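Local coordinates for protein glutamate receptor 1 (Adineta vaga, PDB 4IO4) that forms the ligand-binding domain of a rotifer glutamate receptor, a probable ligand-gated ion channel, and holds an amino acid in its cleft, at residues Lys160-Met165 and Ser177-Gly182; Ile135-Ala140 and Arg154-Leu159; Ile15-Phe20 and Thr65-Leu70; Asp85-Ser90 and Asp203-Gly208. One frame throughout, in Å; residues are numbered along the deposited sequence.

All four contacts touch one bound serine, the amino acid held in the cleft of this two-lobed domain. Interaction 3 comes first along the chain and is complete before interaction 4 opens at 85-90; interactions 2 and 1 then follow in turn before 203-208 closes interaction 4. Interactions 1 and 2 are closest, their centres about 10 Å apart, with strand 157-159 running on into helix 162-171; interactions 2 and 4 are farthest, at about 17 Å. Strands 176-180 and 200-211 belong to the same antiparallel sheet, so interactions 1 and 4 share it. The binding site is thus assembled from pieces far apart in sequence, with interaction 3 supplying an aromatic face.

Interaction 1: residues Lys160-Met165 and Ser177-Gly182; sequences KSRQEM and SFMDIG. With SER (serine), chain C.
Arg-162, one residue past the N-cap Ser-161, sends an extended side chain along Met-179, whose CE lies near the guanidinium plane at its edge, 4.2 Å from Arg-162 CD. Its NH2 stops 4.4 Å from Asp-180 OD2, opposite charges too far apart for a salt bridge; the same nitrogen is taken up by a salt bridge to Asp-85 and a hydrogen bond to the hydroxyl of Tyr-67. Behind it, Glu-164 N donates to Ser-161 OG at 3.1 Å and starts helix 162-171. This helix packs against strand 176-180 of the ligand-binding domain, the strand that ends at the bound serine. Asp-180 OD2 accepts from that ligand twice, from its N at 2.8 Å and its OG at 3.0 Å, while OD1 is fixed by Asn-105. One turn along, Met-165 fills the gap between helix and strand. With CG anti to the backbone N (chi1 -177°), its SD comes to 3.3 Å from Ser-177 OG, a hydroxyl already bonded to Gly-134 O. A bend at chi3 then swings Met-165 CE onto Met-179 CG at 3.6 Å, the two thioether chains passing at a slant in a buried seam.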
# COMPACT_ATOMS: atom_id res chain seq x y z
N LYS A 160 -27.66 -0.60 -1.06
CA LYS A 160 -27.36 0.75 -1.56
C LYS A 160 -26.49 1.57 -0.62
O LYS A 160 -26.06 2.66 -0.98
CB LYS A 160 -28.65 1.53 -1.84
CG LYS A 160 -29.39 2.00 -0.59
CD LYS A 160 -30.88 2.31 -0.89
CE LYS A 160 -31.65 2.81 0.34
NZ LYS A 160 -33.08 3.19 0.01
N SER A 161 -26.21 1.06 0.58
CA SER A 161 -25.41 1.81 1.53
C SER A 161 -25.05 0.94 2.72
O SER A 161 -25.62 -0.13 2.89
CB SER A 161 -26.24 2.95 2.06
OG SER A 161 -27.33 2.38 2.75
N ARG A 162 -24.14 1.42 3.56
CA ARG A 162 -23.79 0.69 4.79
C ARG A 162 -25.01 0.60 5.68
O ARG A 162 -25.30 -0.46 6.23
CB ARG A 162 -22.60 1.30 5.54
CG ARG A 162 -21.27 1.20 4.80
CD ARG A 162 -20.05 1.64 5.64
NE ARG A 162 -18.81 1.53 4.86
CZ ARG A 162 -18.37 2.44 3.99
NH1 ARG A 162 -19.06 3.55 3.77
NH2 ARG A 162 -17.24 2.23 3.32
N GLN A 163 -25.78 1.68 5.79
CA GLN A 163 -26.99 1.64 6.60
C GLN A 163 -27.88 0.47 6.19
O GLN A 163 -28.35 -0.28 7.04
CB GLN A 163 -27.78 2.94 6.55
CG GLN A 163 -28.73 3.09 7.75
CD GLN A 163 -28.00 2.89 9.07
OE1 GLN A 163 -26.96 3.51 9.33
NE2 GLN A 163 -28.51 2.00 9.90
N GLU A 164 -28.12 0.30 4.89
CA GLU A 164 -28.99 -0.78 4.46
C GLU A 164 -28.37 -2.13 4.82
O GLU A 164 -29.05 -3.11 5.20
CB GLU A 164 -29.31 -0.68 2.96
CG GLU A 164 -30.26 -1.75 2.50
CD GLU A 164 -30.79 -1.54 1.10
OE1 GLU A 164 -30.02 -1.11 0.22
OE2 GLU A 164 -31.99 -1.82 0.87
N MET A 165 -27.05 -2.17 4.73
CA MET A 165 -26.33 -3.38 5.09
C MET A 165 -26.58 -3.74 6.56
O MET A 165 -26.90 -4.87 6.88
CB MET A 165 -24.84 -3.18 4.81
CG MET A 165 -23.97 -4.40 5.07
SD MET A 165 -22.20 -4.06 4.78
CE MET A 165 -21.90 -2.72 5.93
N SER A 177 -22.25 -9.91 5.00
CA SER A 177 -21.81 -8.97 3.99
C SER A 177 -20.29 -8.82 4.09
O SER A 177 -19.66 -9.49 4.89
CB SER A 177 -22.46 -7.60 4.17
OG SER A 177 -22.21 -6.83 2.99
N PHE A 178 -19.73 -7.95 3.26
CA PHE A 178 -18.30 -7.62 3.28
C PHE A 178 -18.05 -6.18 3.70
O PHE A 178 -18.79 -5.28 3.28
CB PHE A 178 -17.67 -7.79 1.92
CG PHE A 178 -17.75 -9.19 1.37
CD1 PHE A 178 -17.84 -10.29 2.21
CD2 PHE A 178 -17.70 -9.40 -0.00
CE1 PHE A 178 -17.92 -11.59 1.69
CE2 PHE A 178 -17.78 -10.71 -0.52
CZ PHE A 178 -17.87 -11.80 0.34
N MET A 179 -16.99 -5.95 4.49
CA MET A 179 -16.59 -4.59 4.88
C MET A 179 -15.08 -4.48 4.89
O MET A 179 -14.38 -5.44 5.21
CB MET A 179 -17.05 -4.22 6.30
CG MET A 179 -18.47 -3.73 6.43
SD MET A 179 -18.77 -3.06 8.09
CE MET A 179 -18.17 -1.40 7.90
N ASP A 180 -14.58 -3.27 4.62
CA ASP A 180 -13.18 -2.98 4.78
C ASP A 180 -12.85 -3.15 6.23
O ASP A 180 -13.67 -2.89 7.10
CB ASP A 180 -12.85 -1.55 4.38
CG ASP A 180 -13.15 -1.25 2.92
OD1 ASP A 180 -12.92 -2.14 2.06
OD2 ASP A 180 -13.61 -0.12 2.64
N ILE A 181 -11.63 -3.58 6.49
CA ILE A 181 -11.23 -3.93 7.82
C ILE A 181 -11.24 -2.79 8.83
O ILE A 181 -11.68 -2.97 9.96
CB ILE A 181 -9.84 -4.60 7.79
CG1 ILE A 181 -9.58 -5.31 9.12
CG2 ILE A 181 -8.75 -3.61 7.43
CD1 ILE A 181 -8.40 -6.27 9.04
N GLY A 182 -10.79 -1.61 8.42
CA GLY A 182 -10.69 -0.50 9.36
C GLY A 182 -12.06 -0.12 9.87
O GLY A 182 -12.27 -0.03 11.07
N SER C . -13.42 0.78 -0.00
CA SER C . -14.64 0.31 -0.77
C SER C . -14.63 0.86 -2.17
O SER C . -13.85 1.81 -2.49
CB SER C . -15.95 0.68 -0.06
OG SER C . -16.17 -0.14 1.07
OXT SER C . -15.41 0.34 -2.99

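Interaction 2: residues Ile135-Ala140 and Arg154-Leu159; sequences IRIGTA and RNFYPL. With SER (serine), chain C.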
# COMPACT_ATOMS: atom_id res chain seq x y z
N ILE A 135 -24.50 -7.46 -0.66
CA ILE A 135 -23.32 -6.84 -1.28
C ILE A 135 -23.67 -5.45 -1.69
O ILE A 135 -24.60 -5.24 -2.47
CB ILE A 135 -22.89 -7.60 -2.54
CG1 ILE A 135 -22.42 -9.03 -2.19
CG2 ILE A 135 -21.83 -6.79 -3.30
CD1 ILE A 135 -21.13 -9.12 -1.41
N ARG A 136 -22.93 -4.48 -1.17
CA ARG A 136 -23.12 -3.11 -1.56
C ARG A 136 -22.68 -2.91 -3.01
O ARG A 136 -21.51 -3.10 -3.35
CB ARG A 136 -22.34 -2.19 -0.64
CG ARG A 136 -22.96 -1.97 0.73
CD ARG A 136 -22.00 -1.12 1.67
NE ARG A 136 -20.87 -1.94 2.08
CZ ARG A 136 -19.61 -1.52 2.15
NH1 ARG A 136 -19.27 -0.28 1.82
NH2 ARG A 136 -18.67 -2.39 2.54
N ILE A 137 -23.60 -2.51 -3.87
CA ILE A 137 -23.24 -2.31 -5.27
C ILE A 137 -22.29 -1.11 -5.41
O ILE A 137 -22.35 -0.15 -4.62
CB ILE A 137 -24.49 -2.15 -6.16
CG1 ILE A 137 -25.29 -0.92 -5.75
CG2 ILE A 137 -25.35 -3.45 -6.11
CD1 ILE A 137 -26.47 -0.62 -6.70
N GLY A 138 -21.42 -1.18 -6.41
CA GLY A 138 -20.47 -0.12 -6.69
C GLY A 138 -19.35 -0.04 -5.67
O GLY A 138 -18.83 1.04 -5.39
N THR A 139 -19.01 -1.17 -5.07
CA THR A 139 -17.89 -1.26 -4.14
C THR A 139 -16.95 -2.35 -4.59
O THR A 139 -17.29 -3.21 -5.41
CB THR A 139 -18.32 -1.57 -2.69
OG1 THR A 139 -18.87 -2.90 -2.60
CG2 THR A 139 -19.32 -0.55 -2.21
N ALA A 140 -15.76 -2.33 -4.02
CA ALA A 140 -14.77 -3.33 -4.32
C ALA A 140 -15.23 -4.70 -3.85
O ALA A 140 -14.88 -5.73 -4.45
CB ALA A 140 -13.44 -2.95 -3.70
N ARG A 154 -24.67 -11.77 -10.97
CA ARG A 154 -25.12 -10.79 -9.97
C ARG A 154 -26.34 -11.34 -9.25
O ARG A 154 -27.45 -10.88 -9.45
CB ARG A 154 -25.38 -9.42 -10.60
CG ARG A 154 -24.19 -8.49 -10.46
CD ARG A 154 -24.34 -7.21 -11.26
NE ARG A 154 -23.04 -6.78 -11.76
CZ ARG A 154 -22.49 -7.15 -12.91
NH1 ARG A 154 -23.13 -7.98 -13.73
NH2 ARG A 154 -21.29 -6.69 -13.24
N ASN A 155 -26.11 -12.36 -8.41
CA ASN A 155 -27.20 -13.10 -7.79
C ASN A 155 -27.31 -12.84 -6.28
O ASN A 155 -28.01 -13.57 -5.57
CB ASN A 155 -27.02 -14.61 -8.07
CG ASN A 155 -25.67 -15.14 -7.56
OD1 ASN A 155 -24.98 -14.45 -6.81
ND2 ASN A 155 -25.32 -16.36 -7.92
N PHE A 156 -26.59 -11.83 -5.81
CA PHE A 156 -26.60 -11.45 -4.39
C PHE A 156 -27.79 -10.55 -4.06
O PHE A 156 -28.58 -10.14 -4.94
CB PHE A 156 -25.32 -10.71 -4.02
CG PHE A 156 -24.96 -9.59 -4.98
CD1 PHE A 156 -25.57 -8.35 -4.89
CD2 PHE A 156 -24.04 -9.79 -6.00
CE1 PHE A 156 -25.24 -7.33 -5.80
CE2 PHE A 156 -23.72 -8.79 -6.89
CZ PHE A 156 -24.33 -7.57 -6.81
N TYR A 157 -27.89 -10.21 -2.79
CA TYR A 157 -28.86 -9.26 -2.28
C TYR A 157 -28.22 -7.86 -2.34
O TYR A 157 -27.25 -7.57 -1.63
CB TYR A 157 -29.26 -9.60 -0.85
CG TYR A 157 -30.43 -8.80 -0.34
CD1 TYR A 157 -30.27 -7.49 0.12
CD2 TYR A 157 -31.70 -9.34 -0.32
CE1 TYR A 157 -31.35 -6.76 0.57
CE2 TYR A 157 -32.79 -8.60 0.12
CZ TYR A 157 -32.61 -7.32 0.57
OH TYR A 157 -33.70 -6.60 0.99
N PRO A 158 -28.72 -7.01 -3.24
CA PRO A 158 -27.98 -5.77 -3.46
C PRO A 158 -28.24 -4.78 -2.33
O PRO A 158 -29.34 -4.72 -1.81
CB PRO A 158 -28.53 -5.26 -4.79
CG PRO A 158 -29.89 -5.84 -4.87
CD PRO A 158 -29.88 -7.13 -4.12
N LEU A 159 -27.23 -4.02 -1.96
CA LEU A 159 -27.37 -3.00 -0.91
C LEU A 159 -26.91 -1.64 -1.41
O LEU A 159 -25.86 -1.51 -2.06
CB LEU A 159 -26.51 -3.38 0.30
CG LEU A 159 -26.79 -4.73 0.95
CD1 LEU A 159 -25.65 -5.21 1.86
CD2 LEU A 159 -28.10 -4.67 1.74
N SER C . -13.42 0.78 -0.00
CA SER C . -14.64 0.31 -0.77
C SER C . -14.63 0.86 -2.17
O SER C . -13.85 1.81 -2.49
CB SER C . -15.95 0.68 -0.06
OG SER C . -16.17 -0.14 1.07
OXT SER C . -15.41 0.34 -2.99
O HOH W 1 -24.09 0.52 -2.77
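A beta-alpha-beta crossover brings these segments together: strand 134-136 leads through helix 140-149 to strand 157-159, and Ile-135 and Arg-136 lie in parallel register with Pro-158 and Leu-159. Ile-135 N donates to Tyr-157 O at 2.9 Å, and Ile-135 O receives Leu-159 N, also at 2.9 Å. The ladder ends with Ile-137 N on Leu-159 O at 3.1 Å. Ile-135 and Arg-136 send their side chains to opposite faces of this small sheet. On one, Ile-135 CB sits over the face of the Phe-156 ring, off-centre toward its rim and 3.6 Å from CD1, in a CH-pi contact. Phe-156 reaches that place because its CG stands between the backbone N and the carbonyl carbon (chi1 49°). Ile-137 CG2 comes instead to the ring edge, 3.9 Å from Phe-156 CE1. On the other face, Arg-136 CG rests on Leu-159 CB at 3.8 Å before the chain bends at chi3 toward the ligand. There Arg-136 NH1 donates to the hydroxyl OG of the bound serine at 3.2 Å, and NH2 is held by Phe-178 O. Ala-140 N, at the start of helix 140-149, donates to the ligand's OXT at 2.9 Å, where the helix end would be expected to favour a carboxylate. Around this pair, Tyr-145 of helix 140-149 meets Phe-156 edge-to-face, helix 162-171 packs on Leu-159 through Met-165 and Ser-168, and strand 176-180 lies against Ile-135 and Arg-136.

Interaction 3: residues Ile15-Phe20 and Thr65-Leu70; sequences IESVPF and TSYTGL. With SER (serine), chain C.
Ile-15, in the loop after strand 9-14, comes nearest Thr-65, two residues ahead of helix 67-75, with CA atoms 7.8 Å apart, and the two backbones are joined across this gap by side-chain packing. The Tyr-67 ring is the centre of it. Ile-15 CD1 sits over the middle of one face, 4.0 Å from the centroid in a CH-pi contact, and CB of the bound serine lies over the middle of the opposite face, 3.6 Å above the plane. The ring is therefore clamped between a hydrophobic side chain and the ligand, and an aromatic ring laid against the bound amino acid is a familiar feature of glutamate-receptor binding domains. The two branches of Ile-15 go to different neighbours. Its CG1 arm runs anti to the backbone N (chi1 177°) and carries CD1 onto the ring; Ile-15 CD1 is also 3.6 Å from Thr-65 O. The CG2 methyl touches Tyr-67 CE2 at 3.8 Å and Leu-70 CD2 at 3.7 Å. Farther out, Tyr-67 OH meets Ser-17 CB at 3.6 Å. Both hydroxyls turn to the carboxylate of Asp-85, Tyr-67 OH on OD1 and Ser-17 OG on OD2, which fixes the outer end of the ring. Ser-66 caps the helix, its OG accepting from Gly-69 N at 2.9 Å. Helix 67-75 leans on the neighbouring loop through Ile-86, and Thr-68 bonds by its backbone to Gly-138, just before helix 140-149; on the far side, Ser-17 and Phe-20 touch Thr-183 of helix 181-190.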
# COMPACT_ATOMS: atom_id res chain seq x y z
N ILE A 15 -17.17 11.23 1.08
CA ILE A 15 -18.29 10.33 1.13
C ILE A 15 -18.46 9.81 2.58
O ILE A 15 -17.50 9.46 3.24
CB ILE A 15 -18.11 9.21 0.07
CG1 ILE A 15 -19.25 8.19 0.14
CG2 ILE A 15 -16.77 8.50 0.20
CD1 ILE A 15 -19.33 7.29 -1.11
N GLU A 16 -19.70 9.85 3.08
CA GLU A 16 -19.93 9.53 4.48
C GLU A 16 -19.49 8.11 4.73
O GLU A 16 -19.80 7.19 3.98
CB GLU A 16 -21.38 9.72 4.91
CG GLU A 16 -21.63 9.59 6.40
CD GLU A 16 -21.95 8.18 6.89
OE1 GLU A 16 -22.47 7.35 6.10
OE2 GLU A 16 -21.74 7.91 8.09
N SER A 17 -18.73 7.98 5.80
CA SER A 17 -18.24 6.70 6.30
C SER A 17 -17.54 6.91 7.64
O SER A 17 -16.38 7.27 7.69
CB SER A 17 -17.24 6.11 5.31
OG SER A 17 -16.83 4.83 5.74
N VAL A 18 -18.23 6.64 8.73
CA VAL A 18 -17.65 6.79 10.07
C VAL A 18 -16.50 5.81 10.24
O VAL A 18 -16.65 4.63 9.94
CB VAL A 18 -18.72 6.48 11.14
CG1 VAL A 18 -18.13 6.53 12.53
CG2 VAL A 18 -19.88 7.48 11.04
N PRO A 19 -15.34 6.28 10.74
CA PRO A 19 -14.98 7.62 11.21
C PRO A 19 -14.05 8.37 10.24
O PRO A 19 -13.35 9.30 10.67
CB PRO A 19 -14.22 7.32 12.51
CG PRO A 19 -13.52 6.05 12.20
CD PRO A 19 -14.32 5.30 11.15
N PHE A 20 -14.05 7.99 8.97
CA PHE A 20 -13.39 8.74 7.91
C PHE A 20 -14.09 10.08 7.68
O PHE A 20 -13.47 11.15 7.76
CB PHE A 20 -13.37 7.91 6.61
CG PHE A 20 -12.31 6.84 6.59
CD1 PHE A 20 -10.99 7.18 6.48
CD2 PHE A 20 -12.63 5.48 6.69
CE1 PHE A 20 -10.00 6.21 6.46
CE2 PHE A 20 -11.65 4.51 6.68
CZ PHE A 20 -10.32 4.88 6.56
N THR A 65 -24.83 7.69 -2.72
CA THR A 65 -23.75 7.65 -3.72
C THR A 65 -22.88 6.43 -3.44
O THR A 65 -22.52 6.16 -2.29
CB THR A 65 -22.85 8.92 -3.67
OG1 THR A 65 -23.63 10.08 -3.90
CG2 THR A 65 -21.72 8.86 -4.72
N SER A 66 -22.55 5.66 -4.47
CA SER A 66 -21.66 4.52 -4.28
C SER A 66 -20.22 4.94 -4.47
O SER A 66 -19.97 6.06 -4.89
CB SER A 66 -21.98 3.40 -5.28
OG SER A 66 -21.63 3.77 -6.59
N TYR A 67 -19.28 4.06 -4.16
CA TYR A 67 -17.86 4.40 -4.29
C TYR A 67 -17.47 4.53 -5.76
O TYR A 67 -16.77 5.50 -6.18
CB TYR A 67 -16.99 3.41 -3.53
CG TYR A 67 -16.99 3.75 -2.07
CD1 TYR A 67 -18.06 3.43 -1.27
CD2 TYR A 67 -15.94 4.45 -1.49
CE1 TYR A 67 -18.06 3.79 0.09
CE2 TYR A 67 -15.95 4.82 -0.14
CZ TYR A 67 -17.01 4.51 0.63
OH TYR A 67 -17.02 4.86 1.96
N THR A 68 -17.98 3.62 -6.56
CA THR A 68 -17.79 3.70 -8.00
C THR A 68 -18.45 4.96 -8.54
O THR A 68 -17.91 5.61 -9.43
CB THR A 68 -18.28 2.39 -8.64
OG1 THR A 68 -17.28 1.41 -8.39
CG2 THR A 68 -18.45 2.54 -10.12
N GLY A 69 -19.61 5.31 -8.00
CA GLY A 69 -20.31 6.52 -8.39
C GLY A 69 -19.49 7.78 -8.10
O GLY A 69 -19.46 8.73 -8.90
N LEU A 70 -18.82 7.80 -6.95
CA LEU A 70 -17.96 8.94 -6.62
C LEU A 70 -16.81 9.08 -7.61
O LEU A 70 -16.52 10.16 -8.14
CB LEU A 70 -17.45 8.78 -5.20
CG LEU A 70 -16.51 9.84 -4.63
CD1 LEU A 70 -17.20 11.16 -4.50
CD2 LEU A 70 -15.98 9.39 -3.28
N SER C . -13.42 0.78 -0.00
CA SER C . -14.64 0.31 -0.77
C SER C . -14.63 0.86 -2.17
O SER C . -13.85 1.81 -2.49
CB SER C . -15.95 0.68 -0.06
OG SER C . -16.17 -0.14 1.07
OXT SER C . -15.41 0.34 -2.99

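Interaction 4: residues Asp85-Ser90 and Asp203-Gly208; sequences DITVTS and DKSTFG. With SER (serine), chain C.
Thr-87, whose backbone bridges to Phe-207, grips the bound serine at two places: its N donates to the ligand's carboxylate O at 2.9 Å in a nearly straight bond (170°), and its OG1 takes the ligand's amino N at 2.7 Å. Asp-85 O accepts from that same N at 2.9 Å, so with Asp-180 the amino group has three protein oxygens round it. Phe-207 backs this shell. Asp-85 lies over one face of its ring, CB 3.6 Å from CE2, and Thr-87 OG1 meets the ring in plane at its edge, 3.6 Å from CE1. Thr-87 OG1 stands beside its own backbone N (chi1 -57°), a placement that serves ring and ligand together. Behind the side chains, loop 85-90 is docked on strand 200-211, which runs antiparallel beside strand 103-112 in the sheet of the domain. It is a single bridge rather than a longer pairing, for residues 85-88 run at 107° to residues 205-208. Gly-208 N donates to Ile-86 O at 3.1 Å, and Val-88 N donates to Thr-206 O at 2.9 Å. Next to this bond Val-88 CG2 packs on Thr-206 OG1 at 3.5 Å, and it also lies close to the backbone of Gly-208, where the absence of a side chain leaves it room. Farther out, Asn-105 of strand 103-112 bonds to Ser-205 OG, while Arg-92 holds Thr-87 O as well as the ligand. Arg-229 of the second subunit forms a salt bridge with Asp-203.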
# COMPACT_ATOMS: atom_id res chain seq x y z
N ASP A 85 -12.21 6.51 2.12
CA ASP A 85 -11.84 5.10 2.16
C ASP A 85 -12.14 4.44 0.80
O ASP A 85 -13.02 3.59 0.66
CB ASP A 85 -12.56 4.39 3.33
CG ASP A 85 -14.07 4.70 3.41
OD1 ASP A 85 -14.55 5.65 2.75
OD2 ASP A 85 -14.81 3.97 4.13
N ILE A 86 -11.40 4.88 -0.21
CA ILE A 86 -11.66 4.55 -1.60
C ILE A 86 -10.59 3.57 -2.07
O ILE A 86 -9.40 3.90 -2.16
CB ILE A 86 -11.67 5.79 -2.47
CG1 ILE A 86 -12.62 6.83 -1.93
CG2 ILE A 86 -12.00 5.45 -3.90
CD1 ILE A 86 -12.44 8.25 -2.62
N THR A 87 -11.02 2.35 -2.37
CA THR A 87 -10.13 1.30 -2.79
C THR A 87 -9.61 1.51 -4.19
O THR A 87 -10.36 1.82 -5.12
CB THR A 87 -10.86 -0.06 -2.68
OG1 THR A 87 -11.30 -0.22 -1.33
CG2 THR A 87 -9.98 -1.20 -3.09
N VAL A 88 -8.29 1.37 -4.35
CA VAL A 88 -7.69 1.44 -5.67
C VAL A 88 -7.97 0.13 -6.41
O VAL A 88 -7.60 -0.94 -5.93
CB VAL A 88 -6.17 1.69 -5.60
CG1 VAL A 88 -5.63 1.90 -6.98
CG2 VAL A 88 -5.84 2.91 -4.74
N THR A 89 -8.64 0.19 -7.55
CA THR A 89 -8.94 -1.02 -8.35
C THR A 89 -8.56 -0.83 -9.82
O THR A 89 -8.47 0.29 -10.31
CB THR A 89 -10.47 -1.42 -8.35
OG1 THR A 89 -11.24 -0.44 -9.08
CG2 THR A 89 -11.01 -1.50 -6.95
N SER A 90 -8.34 -1.94 -10.52
CA SER A 90 -7.97 -1.89 -11.94
C SER A 90 -9.04 -1.18 -12.78
O SER A 90 -8.72 -0.35 -13.63
CB SER A 90 -7.71 -3.30 -12.49
OG SER A 90 -8.85 -4.15 -12.36
N ASP A 203 -8.74 -9.86 -0.04
CA ASP A 203 -8.64 -8.74 -0.98
C ASP A 203 -7.72 -7.64 -0.44
O ASP A 203 -8.14 -6.48 -0.29
CB ASP A 203 -10.03 -8.19 -1.34
CG ASP A 203 -10.04 -7.49 -2.68
OD1 ASP A 203 -9.37 -8.00 -3.61
OD2 ASP A 203 -10.68 -6.43 -2.81
N LYS A 204 -6.48 -8.00 -0.16
CA LYS A 204 -5.49 -6.99 0.23
C LYS A 204 -5.38 -5.92 -0.86
O LYS A 204 -5.22 -6.24 -2.06
CB LYS A 204 -4.12 -7.66 0.45
CG LYS A 204 -4.16 -8.71 1.55
CD LYS A 204 -2.78 -9.22 1.96
CE LYS A 204 -2.90 -10.32 3.03
NZ LYS A 204 -3.61 -9.88 4.28
N SER A 205 -5.44 -4.67 -0.44
CA SER A 205 -5.58 -3.54 -1.34
C SER A 205 -5.07 -2.28 -0.66
O SER A 205 -4.42 -2.35 0.40
CB SER A 205 -7.04 -3.39 -1.72
OG SER A 205 -7.87 -3.39 -0.56
N THR A 206 -5.32 -1.12 -1.26
CA THR A 206 -4.96 0.17 -0.68
C THR A 206 -6.07 1.17 -0.92
O THR A 206 -6.91 0.99 -1.81
CB THR A 206 -3.68 0.74 -1.32
OG1 THR A 206 -3.86 0.89 -2.74
CG2 THR A 206 -2.51 -0.21 -1.05
N PHE A 207 -6.07 2.21 -0.11
CA PHE A 207 -6.90 3.37 -0.34
C PHE A 207 -6.01 4.44 -0.96
O PHE A 207 -4.89 4.67 -0.52
CB PHE A 207 -7.51 3.95 0.94
CG PHE A 207 -8.47 3.03 1.67
CD1 PHE A 207 -9.22 2.08 0.99
CD2 PHE A 207 -8.68 3.19 3.04
CE1 PHE A 207 -10.13 1.29 1.68
CE2 PHE A 207 -9.56 2.38 3.74
CZ PHE A 207 -10.29 1.43 3.07
N GLY A 208 -6.53 5.15 -1.95
CA GLY A 208 -5.83 6.27 -2.54
C GLY A 208 -6.77 7.46 -2.73
O GLY A 208 -7.98 7.29 -2.78
N SER C . -13.42 0.78 -0.00
CA SER C . -14.64 0.31 -0.77
C SER C . -14.63 0.86 -2.17
O SER C . -13.85 1.81 -2.49
CB SER C . -15.95 0.68 -0.06
OG SER C . -16.17 -0.14 1.07
OXT SER C . -15.41 0.34 -2.99
O HOH W 2 -5.91 -1.80 -4.24